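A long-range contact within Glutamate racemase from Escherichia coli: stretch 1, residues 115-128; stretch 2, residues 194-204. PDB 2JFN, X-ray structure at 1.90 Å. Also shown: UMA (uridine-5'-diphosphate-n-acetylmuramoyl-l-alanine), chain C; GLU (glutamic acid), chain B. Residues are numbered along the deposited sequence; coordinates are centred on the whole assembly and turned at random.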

# COMPACT_ATOMS: atom_id res chain seq x y z
N VAL A 115 -4.98 -0.66 -6.86
CA VAL A 115 -5.15 -1.95 -7.50
C VAL A 115 -3.80 -2.24 -8.15
O VAL A 115 -3.08 -1.31 -8.53
CB VAL A 115 -6.25 -1.92 -8.59
CG1 VAL A 115 -7.62 -1.75 -7.94
CG2 VAL A 115 -5.99 -0.79 -9.57
N PRO A 116 -3.42 -3.52 -8.24
CA PRO A 116 -2.13 -3.87 -8.86
C PRO A 116 -1.98 -3.20 -10.22
O PRO A 116 -2.92 -3.20 -11.02
CB PRO A 116 -2.20 -5.39 -8.95
CG PRO A 116 -3.00 -5.75 -7.71
CD PRO A 116 -4.12 -4.71 -7.74
N ALA A 117 -0.79 -2.65 -10.49
CA ALA A 117 -0.50 -1.95 -11.74
C ALA A 117 -0.36 -2.86 -12.96
O ALA A 117 0.60 -2.74 -13.73
CB ALA A 117 0.75 -1.10 -11.57
N ILE A 118 -1.31 -3.76 -13.13
CA ILE A 118 -1.27 -4.69 -14.25
C ILE A 118 -1.38 -3.98 -15.59
O ILE A 118 -0.67 -4.33 -16.54
CB ILE A 118 -2.41 -5.72 -14.14
CG1 ILE A 118 -2.14 -6.62 -12.92
CG2 ILE A 118 -2.50 -6.55 -15.42
CD1 ILE A 118 -3.26 -7.58 -12.60
N LYS A 119 -2.27 -2.99 -15.68
CA LYS A 119 -2.47 -2.25 -16.92
C LYS A 119 -1.18 -1.67 -17.52
O LYS A 119 -0.84 -1.97 -18.66
CB LYS A 119 -3.51 -1.15 -16.71
CG LYS A 119 -3.88 -0.41 -18.00
CD LYS A 119 -5.01 0.58 -17.79
CE LYS A 119 -5.32 1.30 -19.08
NZ LYS A 119 -6.23 2.45 -18.85
N PRO A 120 -0.44 -0.83 -16.77
CA PRO A 120 0.78 -0.31 -17.38
C PRO A 120 1.85 -1.38 -17.62
O PRO A 120 2.61 -1.30 -18.58
CB PRO A 120 1.24 0.76 -16.38
CG PRO A 120 0.67 0.30 -15.08
CD PRO A 120 -0.71 -0.18 -15.47
N ALA A 121 1.89 -2.39 -16.75
CA ALA A 121 2.87 -3.46 -16.89
C ALA A 121 2.67 -4.20 -18.21
O ALA A 121 3.64 -4.62 -18.85
CB ALA A 121 2.78 -4.42 -15.73
N ALA A 122 1.41 -4.36 -18.61
CA ALA A 122 1.07 -5.06 -19.84
C ALA A 122 1.58 -4.30 -21.07
O ALA A 122 1.89 -4.90 -22.09
CB ALA A 122 -0.44 -5.26 -19.94
N ARG A 123 1.65 -2.98 -20.96
CA ARG A 123 2.13 -2.14 -22.07
C ARG A 123 3.65 -1.99 -22.05
O ARG A 123 4.23 -1.46 -23.00
CB ARG A 123 1.52 -0.74 -21.99
CG ARG A 123 0.01 -0.69 -22.05
CD ARG A 123 -0.46 0.75 -22.18
NE ARG A 123 0.00 1.36 -23.42
CZ ARG A 123 -0.15 2.64 -23.73
NH1 ARG A 123 -0.76 3.46 -22.88
NH2 ARG A 123 0.29 3.11 -24.90
N LEU A 124 4.29 -2.46 -20.98
CA LEU A 124 5.74 -2.33 -20.86
C LEU A 124 6.52 -3.60 -21.15
O LEU A 124 7.66 -3.54 -21.61
CB LEU A 124 6.10 -1.81 -19.46
CG LEU A 124 5.56 -0.44 -19.07
CD1 LEU A 124 5.93 -0.14 -17.62
CD2 LEU A 124 6.12 0.64 -19.99
N THR A 125 5.90 -4.75 -20.88
CA THR A 125 6.58 -6.02 -21.10
C THR A 125 7.01 -6.18 -22.56
O THR A 125 6.32 -5.75 -23.48
CB THR A 125 5.68 -7.21 -20.70
OG1 THR A 125 6.40 -8.44 -20.88
CG2 THR A 125 4.40 -7.25 -21.53
N ALA A 126 8.17 -6.80 -22.75
CA ALA A 126 8.70 -7.03 -24.08
C ALA A 126 8.57 -8.50 -24.46
O ALA A 126 8.38 -8.83 -25.63
CB ALA A 126 10.17 -6.60 -24.15
N ASN A 127 8.66 -9.38 -23.46
CA ASN A 127 8.56 -10.81 -23.73
C ASN A 127 7.15 -11.34 -23.49
O ASN A 127 6.88 -12.53 -23.69
CB ASN A 127 9.57 -11.58 -22.88
CG ASN A 127 9.15 -11.72 -21.42
OD1 ASN A 127 8.33 -10.95 -20.92
ND2 ASN A 127 9.72 -12.70 -20.74
N GLY A 128 6.25 -10.46 -23.08
CA GLY A 128 4.88 -10.86 -22.83
C GLY A 128 4.65 -11.63 -21.54
O GLY A 128 3.54 -12.11 -21.31
N LYS A 194 12.38 -20.94 -17.50
CA LYS A 194 13.24 -20.80 -18.67
C LYS A 194 13.24 -19.31 -19.02
O LYS A 194 14.29 -18.70 -19.22
CB LYS A 194 12.70 -21.61 -19.85
CG LYS A 194 13.57 -21.52 -21.10
CD LYS A 194 12.76 -21.30 -22.40
CE LYS A 194 12.21 -22.59 -23.00
NZ LYS A 194 11.06 -23.21 -22.27
N GLU A 195 12.05 -18.75 -19.10
CA GLU A 195 11.89 -17.33 -19.41
C GLU A 195 11.03 -16.67 -18.35
O GLU A 195 9.80 -16.65 -18.46
CB GLU A 195 11.26 -17.15 -20.79
CG GLU A 195 10.98 -15.69 -21.12
CD GLU A 195 10.73 -15.45 -22.58
OE1 GLU A 195 9.91 -16.18 -23.18
OE2 GLU A 195 11.34 -14.51 -23.14
N PRO A 196 11.66 -16.13 -17.30
CA PRO A 196 10.90 -15.48 -16.23
C PRO A 196 10.28 -14.17 -16.71
O PRO A 196 10.64 -13.66 -17.77
CB PRO A 196 11.95 -15.27 -15.14
CG PRO A 196 13.19 -15.00 -15.94
CD PRO A 196 13.11 -16.05 -17.05
N PRO A 197 9.35 -13.61 -15.93
CA PRO A 197 8.71 -12.35 -16.32
C PRO A 197 9.77 -11.26 -16.48
O PRO A 197 10.70 -11.20 -15.69
CB PRO A 197 7.78 -12.04 -15.14
CG PRO A 197 7.54 -13.37 -14.52
CD PRO A 197 8.87 -14.05 -14.61
N ASP A 198 9.64 -10.41 -17.49
CA ASP A 198 10.61 -9.34 -17.64
C ASP A 198 10.04 -8.10 -16.94
O ASP A 198 10.73 -7.08 -16.78
CB ASP A 198 10.92 -9.09 -19.12
CG ASP A 198 9.79 -8.39 -19.87
OD1 ASP A 198 8.63 -8.42 -19.41
OD2 ASP A 198 10.08 -7.82 -20.96
N THR A 199 8.79 -8.20 -16.50
CA THR A 199 8.11 -7.11 -15.81
C THR A 199 7.37 -7.68 -14.60
O THR A 199 6.58 -8.60 -14.73
CB THR A 199 7.10 -6.43 -16.76
OG1 THR A 199 7.76 -6.07 -17.98
CG2 THR A 199 6.53 -5.17 -16.12
N VAL A 200 7.64 -7.14 -13.41
CA VAL A 200 6.99 -7.64 -12.20
C VAL A 200 6.19 -6.55 -11.51
O VAL A 200 6.73 -5.51 -11.14
CB VAL A 200 8.03 -8.19 -11.18
CG1 VAL A 200 7.32 -8.62 -9.89
CG2 VAL A 200 8.77 -9.39 -11.78
N VAL A 201 4.89 -6.80 -11.34
CA VAL A 201 3.99 -5.85 -10.69
C VAL A 201 4.00 -6.08 -9.18
O VAL A 201 3.80 -7.20 -8.72
CB VAL A 201 2.54 -6.04 -11.18
CG1 VAL A 201 1.59 -5.11 -10.40
CG2 VAL A 201 2.45 -5.74 -12.67
N LEU A 202 4.26 -5.03 -8.42
CA LEU A 202 4.23 -5.16 -6.97
C LEU A 202 2.80 -4.81 -6.60
O LEU A 202 2.44 -3.63 -6.53
CB LEU A 202 5.24 -4.20 -6.33
CG LEU A 202 6.67 -4.43 -6.84
CD1 LEU A 202 7.65 -3.52 -6.11
CD2 LEU A 202 7.03 -5.90 -6.63
N GLY A 203 1.99 -5.85 -6.40
CA GLY A 203 0.59 -5.67 -6.07
C GLY A 203 0.29 -5.69 -4.58
O GLY A 203 -0.80 -6.06 -4.15
N CYS A 204 1.29 -5.31 -3.80
CA CYS A 204 1.15 -5.22 -2.35
C CYS A 204 1.96 -3.97 -2.02
O CYS A 204 3.13 -3.88 -2.39
CB CYS A 204 1.73 -6.45 -1.68
SG CYS A 204 1.41 -6.52 0.09
N1 UMA C . -3.57 3.39 -9.72
C2 UMA C . -4.39 3.01 -8.55
N3 UMA C . -5.24 3.99 -8.07
C4 UMA C . -5.38 5.28 -8.59
C5 UMA C . -4.52 5.61 -9.80
C6 UMA C . -3.68 4.68 -10.29
O2 UMA C . -4.34 1.91 -8.01
O4 UMA C . -6.17 6.07 -8.07
C1B UMA C . -2.64 2.34 -10.26
C2B UMA C . -3.38 1.39 -11.19
O2' UMA C . -2.99 -0.03 -11.03
C3B UMA C . -3.16 1.86 -12.59
C4B UMA C . -1.75 2.39 -12.43
O4B UMA C . -1.62 2.85 -11.08
O3B UMA C . -3.30 0.65 -13.38
C5B UMA C . -1.41 3.54 -13.30
O5B UMA C . -2.42 4.48 -13.26
PA UMA C . -2.49 5.75 -14.21
O1A UMA C . -3.40 6.67 -13.53
O2A UMA C . -1.16 6.23 -14.45
O3A UMA C . -3.21 5.15 -15.54
PB UMA C . -3.93 3.76 -15.86
O1B UMA C . -3.03 2.64 -15.77
O2B UMA C . -4.68 3.94 -17.11
O1' UMA C . -5.07 3.75 -14.68
C1' UMA C . -6.47 3.98 -14.83
C2' UMA C . -7.03 4.79 -13.69
N2' UMA C . -6.42 6.12 -13.60
C7' UMA C . -7.12 7.24 -13.86
O7' UMA C . -8.33 7.23 -14.02
C8' UMA C . -6.37 8.56 -13.94
C3' UMA C . -6.83 3.99 -12.39
O3' UMA C . -7.44 4.68 -11.25
C4' UMA C . -7.44 2.57 -12.51
O4' UMA C . -7.21 1.83 -11.32
C5' UMA C . -6.84 1.84 -13.71
O5' UMA C . -7.06 2.66 -14.92
C6' UMA C . -7.48 0.49 -13.98
O6' UMA C . -8.88 0.63 -14.12
C18 UMA C . -8.79 5.21 -11.14
C19 UMA C . -9.74 4.29 -10.44
O18 UMA C . -10.92 4.29 -10.70
C20 UMA C . -8.70 6.65 -10.60
N4 UMA C . -9.17 3.49 -9.51
C21 UMA C . -9.90 2.61 -8.58
C22 UMA C . -11.05 3.30 -7.79
O19 UMA C . -10.93 4.52 -7.54
O20 UMA C . -12.06 2.61 -7.46
C23 UMA C . -8.90 1.99 -7.59
N GLU B . -0.01 -3.24 2.50
CA GLU B . -0.55 -4.57 2.21
C GLU B . -1.50 -4.46 1.03
O GLU B . -1.24 -3.65 0.07
CB GLU B . -1.29 -5.12 3.44
CG GLU B . -0.89 -6.59 3.70
CD GLU B . -1.82 -7.24 4.72
OE1 GLU B . -2.09 -8.43 4.63
OE2 GLU B . -2.30 -6.58 5.64
OXT GLU B . -2.56 -5.17 0.99
O HOH W 1 0.95 -2.19 -8.31

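The helix of stretch 1 and the strand of stretch 2 run nearly antiparallel, at 172°, with their axes 8.7 Å apart at closest approach. The contact divides into an apolar part running from the residues just before the helix to Ala 121, and a polar part in the loop after it.

Asp 198 is the centre of the polar part. Its carboxylate faces the turn that follows the helix, and both oxygens are used. OD2 of Asp 198 accepts from the backbone N of Ala 126 at 2.8 Å, with a good angle of 160°. The same OD2 of Asp 198 accepts from the backbone N of Asn 127 at 3.3 Å, a longer bond. Two successive amides of the turn are thus satisfied by one side-chain oxygen. OD1 of Asp 198 accepts from OG1 of Thr 125 at 2.7 Å. OD1 of Asp 198 also accepts from OG1 of Thr 199, the next residue in sequence, at 2.9 Å. Thr 125 OG1 is an acceptor as well: the backbone N of Gly 128 reaches it at 3.0 Å, but the angle of 123° makes that bond weak. The backbone N of Thr 125 is satisfied within its own stretch, by O of Ala 121 at 3.0 Å.

Asn 127 has the largest area covered by the other stretch. Asn 127 ND2 donates to the backbone O of Pro 196 at 3.3 Å, and makes a weak bond to OE2 of Glu 195 at 3.4 Å. Asn 127 OD1 lies 3.0 Å from OD1 of Asp 198, but both are acceptors, so no hydrogen bond joins them. Asn 127 OD1 has its hydrogen bond elsewhere in the structure.

In the apolar part, alternate strand residues face the helix. The CA-to-CB bonds of Thr 199 and Val 201 point toward stretch 1; those of Val 200 and Leu 202 point away. Val 201 packs closely: CG2 of Val 201 is 3.3 Å from CB of Ala 121, and CG1 of Val 201 is 4.1 Å from CB of Pro 116. The small side chain of Ala 121 also meets Thr 199, CB to CG2, at 3.8 Å. CG of Pro 116 lies 3.9 Å from CA of Gly 203. An ideal CB on Gly 203 would be only 3.1 Å from CG of Pro 116, so the approach is tight.

One water links the backbones here. The water O accepts from N of Ala 117 at 2.8 Å, and donates to O of Leu 202 at 2.7 Å. The N-cap amide and a strand carbonyl are therefore satisfied without bonding each other directly.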